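Local coordinates for NTF2 fold protein loop-helix-loop design NT-9 (Synthetic construct, PDB 6W90) that is a de novo designed NTF2-fold protein, built to vary loop-helix-loop geometry, and holds a phospholipid, distearoyl-glycerophosphoethanolamine, in its interior pocket, at residues E14-L19 with R32-S37; D25-A30 with D59-W64. All blocks are in the same frame, centred on the assembly; numbering follows the deposited sequence.

Contact 1: residues E14-L19 with R32-S37; sequences EEYIRL and RDKLLS. With 3PE (1,2-Distearoyl-sn-glycerophosphoethanolamine), chain B.
The lipid pocket of this NTF2-like fold is bordered here by Leu35, the last helical residue of helix 24-35, which packs against Tyr16 of helix 6-22; Tyr16 itself stands behind the pocket wall. Their side chains run past each other in opposite directions. Leu35 CD2 sits over the centre of the Tyr16 ring, 3.9 Å from its centroid and only 7° off the ring normal, a CH-pi contact. Leu35 CD1 leans on CE2 of the same ring, and Leu35 CB reaches the far end, 3.4 Å from Tyr16 OH. Branched leucine suits this place because its methyls and CB follow a flat ring from centre to rim; tyrosine does because its long ring spans from helix 6-22 to the end of helix 24-35, giving CD2 a face. The ring is carried across by Tyr16 CG lying anti to the carbonyl carbon (chi1 -84°). At the rim, exposed Lys34 touches Tyr16 OH with CB at 3.7 Å, its charge able to face solvent. Leu35 CD2 also faces the lipid, 3.8 Å from 3PE C2E, shared between ring and acyl chain. Ile17 CG1 meets the other chain at 3PE C3B, 3.8 Å away. With an alanine at Tyr16, the ring under Leu35 CD2 and CD1 would be gone, which is likely to open a gap between the helices. Outward on helix 6-22, Arg18 grips the Glu15 carboxylate side-on through NE and NH2. An apolar inner face and a charged outer one suit an amphipathic helix walling the hydrophobic pocket of an NTF2-like fold.

Contact 2: residues D25-A30 with D59-W64; sequences DQFKKA and DAMQEW. With 3PE (1,2-Distearoyl-sn-glycerophosphoethanolamine), chain B.
Lys28 and Asp59 join helix 24-35 to helix 54-64 by a salt bridge at the outer side of the contact. Followed from CB, the lysine sets out with CG anti to the backbone N (chi1 173°) and stays extended to its end, long enough to span the helices. Its aliphatic part packs on Leu58, and contacts with Asp59 begin at CD, which comes within 3.4 Å of Asp59 OD1; CE passes the same oxygen at 3.7 Å, and NZ closes on it with a hydrogen bond of 2.8 Å. The ammonium group approaches from above the carboxylate plane, 43° out of it, with Asp59 OD2 farther from Lys28 NZ, at 3.3 Å. The carbonyl oxygen of Asp55 also accepts from NZ, so in the conformer described, one of two, the lysine bonds to two residues about a turn apart. The short aspartate suits its place because the lysine supplies the reach.

On the buried side, Phe27 and Met61 cross at about a right angle, with Met61 SD at the ring edge, 5.4 Å from the Phe27 centroid, a Met-aromatic contact. Met61 SD and CE both lie 4.1 Å from Phe27 CZ, and the bend at chi3 (75°) leaves CE against an acyl chain, 3.7 Å from 3PE C3A. Phe27 CZ touches C2F, the last modelled carbon of the other chain. Flexible, unbranched methionine and flat phenylalanine match such chains well. This helix pair, charged outside, is part of the apolar lining of the lipid-filled pocket inside an NTF2-like cone.

In the fold
The centres of contact 1 and contact 2 lie about 9 Å apart, and helix 24-35 serves both: its later turns meet helix 6-22 in contact 1, its earlier turns helix 54-64 in contact 2. Along the chain the segments alternate, 14-19, 25-30, 32-37 and then 59-64, so the two contacts interlock. Within the shared helix, Leu35 N probably donates a hydrogen bond to Ala30 O at 3.1 Å, in the wider turn at its end. Strand 36-37 then carries the chain toward strand 108-114 of the mixed sheet. Both contacts touch the acyl chains of 3PE, placing all three helices around the same hydrophobic pocket of the designed fold.

Contact 1: residues E14-L19 with R32-S37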
loop_
_atom_site.group_PDB
_atom_site.type_symbol
_atom_site.label_atom_id
_atom_site.label_comp_id
_atom_site.label_asym_id
_atom_site.label_seq_id
_atom_site.Cartn_x
_atom_site.Cartn_y
_atom_site.Cartn_z
ATOM N N GLU A 14 10.097 -2.737 2.074
ATOM C CA GLU A 14 10.403 -4.125 2.416
ATOM C C GLU A 14 10.091 -4.393 3.877
ATOM O O GLU A 14 9.590 -5.468 4.232
ATOM C CB GLU A 14 11.865 -4.452 2.074
ATOM C CG GLU A 14 12.002 -4.828 0.568
ATOM C CD GLU A 14 13.406 -4.741 -0.048
ATOM O OE1 GLU A 14 14.384 -4.443 0.669
ATOM O OE2 GLU A 14 13.513 -4.980 -1.282
ATOM N N GLU A 15 10.345 -3.419 4.734
ATOM C CA GLU A 15 10.058 -3.616 6.143
ATOM C C GLU A 15 8.560 -3.717 6.391
ATOM O O GLU A 15 8.115 -4.507 7.223
ATOM C CB GLU A 15 10.676 -2.489 6.963
ATOM C CG GLU A 15 10.435 -2.660 8.512
ATOM C CD GLU A 15 10.882 -4.029 9.150
ATOM O OE1 GLU A 15 11.622 -4.850 8.531
ATOM O OE2 GLU A 15 10.485 -4.283 10.326
ATOM N N TYR A 16 7.758 -2.900 5.709
ATOM C CA TYR A 16 6.324 -2.992 5.925
ATOM C C TYR A 16 5.777 -4.291 5.368
ATOM O O TYR A 16 4.883 -4.900 5.969
ATOM C CB TYR A 16 5.620 -1.761 5.326
ATOM C CG TYR A 16 5.655 -0.618 6.307
ATOM C CD1 TYR A 16 4.685 -0.475 7.283
ATOM C CD2 TYR A 16 6.687 0.293 6.296
ATOM C CE1 TYR A 16 4.744 0.548 8.219
ATOM C CE2 TYR A 16 6.742 1.324 7.230
ATOM C CZ TYR A 16 5.771 1.433 8.184
ATOM O OH TYR A 16 5.858 2.445 9.116
ATOM N N ILE A 17 6.295 -4.737 4.229
ATOM C CA ILE A 17 5.886 -6.052 3.746
ATOM C C ILE A 17 6.248 -7.123 4.760
ATOM O O ILE A 17 5.456 -8.035 5.034
ATOM C CB ILE A 17 6.505 -6.361 2.376
ATOM C CG1 ILE A 17 5.968 -5.386 1.348
ATOM C CG2 ILE A 17 6.230 -7.836 2.057
ATOM C CD1 ILE A 17 6.770 -5.461 0.086
ATOM N N ARG A 18 7.443 -7.031 5.336
ATOM C CA ARG A 18 7.858 -8.039 6.301
ATOM C C ARG A 18 6.938 -8.048 7.504
ATOM O O ARG A 18 6.561 -9.109 8.002
ATOM C CB ARG A 18 9.283 -7.793 6.759
ATOM C CG ARG A 18 9.780 -8.915 7.681
ATOM C CD ARG A 18 11.280 -8.692 8.067
ATOM N NE ARG A 18 11.310 -7.740 9.166
ATOM C CZ ARG A 18 11.136 -8.079 10.440
ATOM N NH1 ARG A 18 11.007 -9.363 10.780
ATOM N NH2 ARG A 18 11.099 -7.141 11.376
ATOM N N LEU A 19 6.561 -6.874 7.991
ATOM C CA LEU A 19 5.670 -6.811 9.142
ATOM C C LEU A 19 4.325 -7.436 8.828
ATOM O O LEU A 19 3.695 -8.075 9.679
ATOM C CB LEU A 19 5.450 -5.366 9.565
ATOM C CG LEU A 19 6.672 -4.768 10.230
ATOM C CD1 LEU A 19 6.374 -3.283 10.523
ATOM C CD2 LEU A 19 7.103 -5.464 11.499
ATOM N N ARG A 32 -0.449 3.145 10.680
ATOM C CA ARG A 32 -1.276 4.275 11.108
ATOM C C ARG A 32 -0.539 5.291 11.976
ATOM O O ARG A 32 -1.011 6.431 12.122
ATOM C CB ARG A 32 -2.487 3.733 11.885
ATOM C CG ARG A 32 -3.490 4.773 12.375
ATOM C CD ARG A 32 -4.302 5.277 11.221
ATOM N NE ARG A 32 -5.266 6.293 11.625
ATOM C CZ ARG A 32 -6.439 6.032 12.189
ATOM N NH1 ARG A 32 -6.795 4.781 12.443
ATOM N NH2 ARG A 32 -7.251 7.030 12.511
ATOM N N ASP A 33 0.616 4.926 12.535
ATOM C CA ASP A 33 1.276 5.819 13.496
ATOM C C ASP A 33 2.563 6.405 12.906
ATOM O O ASP A 33 2.986 7.497 13.293
ATOM C CB ASP A 33 1.685 5.133 14.810
ATOM C CG ASP A 33 0.503 4.749 15.694
ATOM O OD1 ASP A 33 -0.646 5.112 15.387
ATOM O OD2 ASP A 33 0.738 4.051 16.705
ATOM N N LYS A 34 3.243 5.662 12.037
ATOM C CA LYS A 34 4.532 6.068 11.500
ATOM C C LYS A 34 4.470 6.335 10.012
ATOM O O LYS A 34 5.053 7.304 9.540
ATOM C CB LYS A 34 5.591 4.986 11.780
ATOM C CG LYS A 34 5.785 4.721 13.277
ATOM C CD LYS A 34 7.106 4.019 13.609
ATOM C CE LYS A 34 7.147 2.586 13.115
ATOM N NZ LYS A 34 8.388 1.887 13.563
ATOM N N LEU A 35 3.786 5.487 9.257
ATOM C CA LEU A 35 3.883 5.560 7.807
ATOM C C LEU A 35 2.912 6.565 7.205
ATOM O O LEU A 35 3.302 7.347 6.334
ATOM C CB LEU A 35 3.612 4.200 7.181
ATOM C CG LEU A 35 3.805 4.085 5.660
ATOM C CD1 LEU A 35 5.218 4.353 5.300
ATOM C CD2 LEU A 35 3.326 2.726 5.251
ATOM N N LEU A 36 1.660 6.542 7.644
ATOM C CA LEU A 36 0.623 7.347 7.005
ATOM C C LEU A 36 0.327 8.638 7.762
ATOM O O LEU A 36 0.210 8.663 8.990
ATOM C CB LEU A 36 -0.668 6.535 6.855
ATOM C CG LEU A 36 -0.505 5.212 6.126
ATOM C CD1 LEU A 36 -1.784 4.398 6.280
ATOM C CD2 LEU A 36 -0.200 5.371 4.700
ATOM N N SER A 37 0.223 9.729 7.006
ATOM C CA SER A 37 -0.133 11.017 7.578
ATOM C C SER A 37 -1.576 11.011 8.074
ATOM O O SER A 37 -2.444 10.352 7.486
ATOM C CB SER A 37 0.057 12.111 6.526
ATOM O OG SER A 37 -0.321 13.396 6.996
HETATM P P 3PE B . -3.378 -6.973 -11.651
HETATM N N 3PE B . -4.040 -2.918 -13.166
HETATM O O11 3PE B . -3.388 -6.605 -10.045
HETATM O O12 3PE B . -2.028 -7.511 -12.044
HETATM O O13 3PE B . -3.573 -5.562 -12.507
HETATM O O14 3PE B . -4.524 -7.901 -12.051
HETATM C C11 3PE B . -2.500 -4.659 -12.584
HETATM C C12 3PE B . -2.821 -3.570 -13.600
HETATM C C1 3PE B . -4.595 -6.146 -9.500
HETATM C C2 3PE B . -4.506 -6.036 -7.971
HETATM C C3 3PE B . -3.134 -5.428 -7.665
HETATM O O31 3PE B . -3.063 -4.963 -6.350
HETATM O O32 3PE B . -3.154 -7.105 -5.694
HETATM C C31 3PE B . -3.135 -5.968 -5.379
HETATM C C32 3PE B . -3.194 -5.576 -3.908
HETATM C C33 3PE B . -2.860 -6.725 -2.960
HETATM C C34 3PE B . -2.148 -6.094 -1.765
HETATM C C35 3PE B . -2.127 -7.012 -0.549
HETATM C C36 3PE B . -0.678 -7.417 -0.258
HETATM C C37 3PE B . 0.104 -6.302 0.449
HETATM C C38 3PE B . 0.702 -5.273 -0.518
HETATM C C39 3PE B . 2.030 -4.698 -0.004
HETATM C C3A 3PE B . 1.839 -3.805 1.229
HETATM C C3B 3PE B . 3.082 -2.958 1.525
HETATM C C3C 3PE B . 2.862 -1.515 1.066
HETATM C C3D 3PE B . 3.937 -0.578 1.618
HETATM C C3E 3PE B . 3.785 0.799 0.961
HETATM C C3F 3PE B . 5.070 1.622 1.118
HETATM C C3G 3PE B . 4.943 2.969 0.393
HETATM C C3H 3PE B . 6.288 3.550 -0.066
HETATM C C3I 3PE B . 7.077 4.221 1.062
HETATM O O21 3PE B . -5.543 -5.211 -7.521
HETATM O O22 3PE B . -6.512 -6.829 -6.251
HETATM C C21 3PE B . -6.568 -5.721 -6.691
HETATM C C22 3PE B . -7.766 -4.802 -6.375
HETATM C C23 3PE B . -7.822 -4.362 -4.904
HETATM C C24 3PE B . -6.772 -3.302 -4.556
HETATM C C25 3PE B . -6.735 -2.988 -3.050
HETATM C C26 3PE B . -5.376 -2.355 -2.744
HETATM C C27 3PE B . -5.119 -2.162 -1.248
HETATM C C28 3PE B . -3.700 -1.622 -1.005
HETATM C C29 3PE B . -3.538 -0.096 -1.153
HETATM C C2A 3PE B . -2.185 0.389 -0.595
HETATM C C2B 3PE B . -2.281 1.002 0.802
HETATM C C2C 3PE B . -0.907 1.052 1.479
HETATM C C2D 3PE B . -1.098 0.917 2.989
HETATM C C2E 3PE B . 0.190 1.156 3.765
HETATM C C2F 3PE B . 1.015 -0.126 3.857
#

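Contact 2: residues D25-A30 with D59-W64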
loop_
_atom_site.group_PDB
_atom_site.type_symbol
_atom_site.label_atom_id
_atom_site.label_comp_id
_atom_site.label_asym_id
_atom_site.label_seq_id
_atom_site.Cartn_x
_atom_site.Cartn_y
_atom_site.Cartn_z
ATOM N N ASP A 25 -0.215 -7.210 13.586
ATOM C CA ASP A 25 -0.730 -6.185 14.482
ATOM C C ASP A 25 0.223 -4.996 14.527
ATOM O O ASP A 25 -0.222 -3.848 14.598
ATOM C CB ASP A 25 -0.968 -6.775 15.868
ATOM C CG ASP A 25 -2.261 -7.584 15.942
ATOM O OD1 ASP A 25 -3.097 -7.485 15.016
ATOM O OD2 ASP A 25 -2.449 -8.318 16.936
ATOM N N GLN A 26 1.536 -5.257 14.459
ATOM C CA GLN A 26 2.524 -4.182 14.378
ATOM C C GLN A 26 2.486 -3.492 13.014
ATOM O O GLN A 26 2.732 -2.283 12.909
ATOM C CB GLN A 26 3.923 -4.755 14.635
ATOM C CG GLN A 26 5.026 -3.722 14.781
ATOM C CD GLN A 26 6.375 -4.350 15.150
ATOM O OE1 GLN A 26 6.439 -5.431 15.749
ATOM N NE2 GLN A 26 7.459 -3.674 14.779
ATOM N N PHE A 27 2.239 -4.255 11.953
ATOM C CA PHE A 27 2.020 -3.655 10.644
ATOM C C PHE A 27 0.943 -2.582 10.742
ATOM O O PHE A 27 1.120 -1.455 10.273
ATOM C CB PHE A 27 1.640 -4.748 9.614
ATOM C CG PHE A 27 1.126 -4.192 8.319
ATOM C CD1 PHE A 27 2.015 -3.771 7.350
ATOM C CD2 PHE A 27 -0.231 -4.089 8.076
ATOM C CE1 PHE A 27 1.572 -3.238 6.154
ATOM C CE2 PHE A 27 -0.703 -3.508 6.893
ATOM C CZ PHE A 27 0.201 -3.098 5.921
ATOM N N LYS A 28 -0.188 -2.922 11.349
ATOM C CA LYS A 28 -1.297 -1.979 11.381
ATOM C C LYS A 28 -0.979 -0.773 12.252
ATOM O O LYS A 28 -1.303 0.362 11.892
ATOM C CB LYS A 28 -2.557 -2.686 11.873
ATOM C CG LYS A 28 -3.740 -1.783 12.114
ATOM C CD LYS A 28 -4.979 -2.626 12.226
ATOM C CE LYS A 28 -6.143 -1.835 12.708
ATOM N NZ LYS A 28 -7.356 -2.703 12.638
ATOM N N LYS A 29 -0.360 -0.998 13.411
ATOM C CA LYS A 29 -0.027 0.106 14.296
ATOM C C LYS A 29 1.000 1.004 13.634
ATOM O O LYS A 29 0.839 2.229 13.571
ATOM C CB LYS A 29 0.467 -0.457 15.627
ATOM C CG LYS A 29 0.703 0.569 16.716
ATOM C CD LYS A 29 1.190 -0.079 18.025
ATOM C CE LYS A 29 1.706 0.969 19.017
ATOM N NZ LYS A 29 2.878 1.723 18.462
ATOM N N ALA A 30 2.030 0.404 13.060
ATOM C CA ALA A 30 3.047 1.207 12.413
ATOM C C ALA A 30 2.491 1.937 11.201
ATOM O O ALA A 30 2.881 3.077 10.925
ATOM C CB ALA A 30 4.227 0.333 12.003
ATOM N N ASP A 59 -6.811 -4.249 8.290
ATOM C CA ASP A 59 -7.158 -5.636 8.583
ATOM C C ASP A 59 -7.341 -6.449 7.302
ATOM O O ASP A 59 -6.988 -7.636 7.246
ATOM C CB ASP A 59 -8.449 -5.719 9.392
ATOM C CG ASP A 59 -8.301 -5.229 10.811
ATOM O OD1 ASP A 59 -7.165 -5.110 11.307
ATOM O OD2 ASP A 59 -9.348 -4.981 11.445
ATOM N N ALA A 60 -7.920 -5.831 6.269
ATOM C CA ALA A 60 -8.177 -6.547 5.028
ATOM C C ALA A 60 -6.867 -6.905 4.340
ATOM O O ALA A 60 -6.720 -8.016 3.816
ATOM C CB ALA A 60 -9.077 -5.716 4.119
ATOM N N MET A 61 -5.888 -5.992 4.373
ATOM C CA MET A 61 -4.551 -6.302 3.866
ATOM C C MET A 61 -3.907 -7.463 4.611
ATOM O O MET A 61 -3.223 -8.290 4.001
ATOM C CB MET A 61 -3.633 -5.085 3.988
ATOM C CG MET A 61 -4.079 -3.940 3.154
ATOM S SD MET A 61 -2.921 -2.593 3.282
ATOM C CE MET A 61 -1.671 -3.310 2.261
ATOM N N GLN A 62 -4.078 -7.531 5.935
ATOM C CA GLN A 62 -3.498 -8.642 6.683
ATOM C C GLN A 62 -4.023 -9.973 6.169
ATOM O O GLN A 62 -3.277 -10.950 6.058
ATOM C CB GLN A 62 -3.799 -8.512 8.180
ATOM C CG GLN A 62 -3.465 -9.773 9.013
ATOM C CD GLN A 62 -3.957 -9.689 10.464
ATOM O OE1 GLN A 62 -4.625 -8.722 10.858
ATOM N NE2 GLN A 62 -3.615 -10.698 11.266
ATOM N N GLU A 63 -5.307 -10.035 5.847
ATOM C CA GLU A 63 -5.837 -11.320 5.419
ATOM C C GLU A 63 -5.481 -11.605 3.965
ATOM O O GLU A 63 -5.132 -12.741 3.626
ATOM C CB GLU A 63 -7.346 -11.377 5.632
ATOM C CG GLU A 63 -7.868 -12.799 5.565
ATOM C CD GLU A 63 -9.078 -13.001 6.432
ATOM O OE1 GLU A 63 -9.731 -14.062 6.307
ATOM O OE2 GLU A 63 -9.374 -12.087 7.232
ATOM N N TRP A 64 -5.531 -10.583 3.101
ATOM C CA TRP A 64 -5.200 -10.779 1.691
ATOM C C TRP A 64 -3.770 -11.244 1.494
ATOM O O TRP A 64 -3.445 -11.871 0.476
ATOM C CB TRP A 64 -5.378 -9.480 0.913
ATOM C CG TRP A 64 -6.791 -9.180 0.524
ATOM C CD1 TRP A 64 -7.795 -10.080 0.311
ATOM C CD2 TRP A 64 -7.360 -7.883 0.283
ATOM N NE1 TRP A 64 -8.952 -9.428 -0.046
ATOM C CE2 TRP A 64 -8.713 -8.081 -0.073
ATOM C CE3 TRP A 64 -6.858 -6.578 0.332
ATOM C CZ2 TRP A 64 -9.568 -7.024 -0.373
ATOM C CZ3 TRP A 64 -7.708 -5.533 0.032
ATOM C CH2 TRP A 64 -9.049 -5.762 -0.316
HETATM P P 3PE B . -3.378 -6.973 -11.651
HETATM N N 3PE B . -4.040 -2.918 -13.166
HETATM O O11 3PE B . -3.388 -6.605 -10.045
HETATM O O12 3PE B . -2.028 -7.511 -12.044
HETATM O O13 3PE B . -3.573 -5.562 -12.507
HETATM O O14 3PE B . -4.524 -7.901 -12.051
HETATM C C11 3PE B . -2.500 -4.659 -12.584
HETATM C C12 3PE B . -2.821 -3.570 -13.600
HETATM C C1 3PE B . -4.595 -6.146 -9.500
HETATM C C2 3PE B . -4.506 -6.036 -7.971
HETATM C C3 3PE B . -3.134 -5.428 -7.665
HETATM O O31 3PE B . -3.063 -4.963 -6.350
HETATM O O32 3PE B . -3.154 -7.105 -5.694
HETATM C C31 3PE B . -3.135 -5.968 -5.379
HETATM C C32 3PE B . -3.194 -5.576 -3.908
HETATM C C33 3PE B . -2.860 -6.725 -2.960
HETATM C C34 3PE B . -2.148 -6.094 -1.765
HETATM C C35 3PE B . -2.127 -7.012 -0.549
HETATM C C36 3PE B . -0.678 -7.417 -0.258
HETATM C C37 3PE B . 0.104 -6.302 0.449
HETATM C C38 3PE B . 0.702 -5.273 -0.518
HETATM C C39 3PE B . 2.030 -4.698 -0.004
HETATM C C3A 3PE B . 1.839 -3.805 1.229
HETATM C C3B 3PE B . 3.082 -2.958 1.525
HETATM C C3C 3PE B . 2.862 -1.515 1.066
HETATM C C3D 3PE B . 3.937 -0.578 1.618
HETATM C C3E 3PE B . 3.785 0.799 0.961
HETATM C C3F 3PE B . 5.070 1.622 1.118
HETATM C C3G 3PE B . 4.943 2.969 0.393
HETATM C C3H 3PE B . 6.288 3.550 -0.066
HETATM C C3I 3PE B . 7.077 4.221 1.062
HETATM O O21 3PE B . -5.543 -5.211 -7.521
HETATM O O22 3PE B . -6.512 -6.829 -6.251
HETATM C C21 3PE B . -6.568 -5.721 -6.691
HETATM C C22 3PE B . -7.766 -4.802 -6.375
HETATM C C23 3PE B . -7.822 -4.362 -4.904
HETATM C C24 3PE B . -6.772 -3.302 -4.556
HETATM C C25 3PE B . -6.735 -2.988 -3.050
HETATM C C26 3PE B . -5.376 -2.355 -2.744
HETATM C C27 3PE B . -5.119 -2.162 -1.248
HETATM C C28 3PE B . -3.700 -1.622 -1.005
HETATM C C29 3PE B . -3.538 -0.096 -1.153
HETATM C C2A 3PE B . -2.185 0.389 -0.595
HETATM C C2B 3PE B . -2.281 1.002 0.802
HETATM C C2C 3PE B . -0.907 1.052 1.479
HETATM C C2D 3PE B . -1.098 0.917 2.989
HETATM C C2E 3PE B . 0.190 1.156 3.765
HETATM C C2F 3PE B . 1.015 -0.126 3.857
#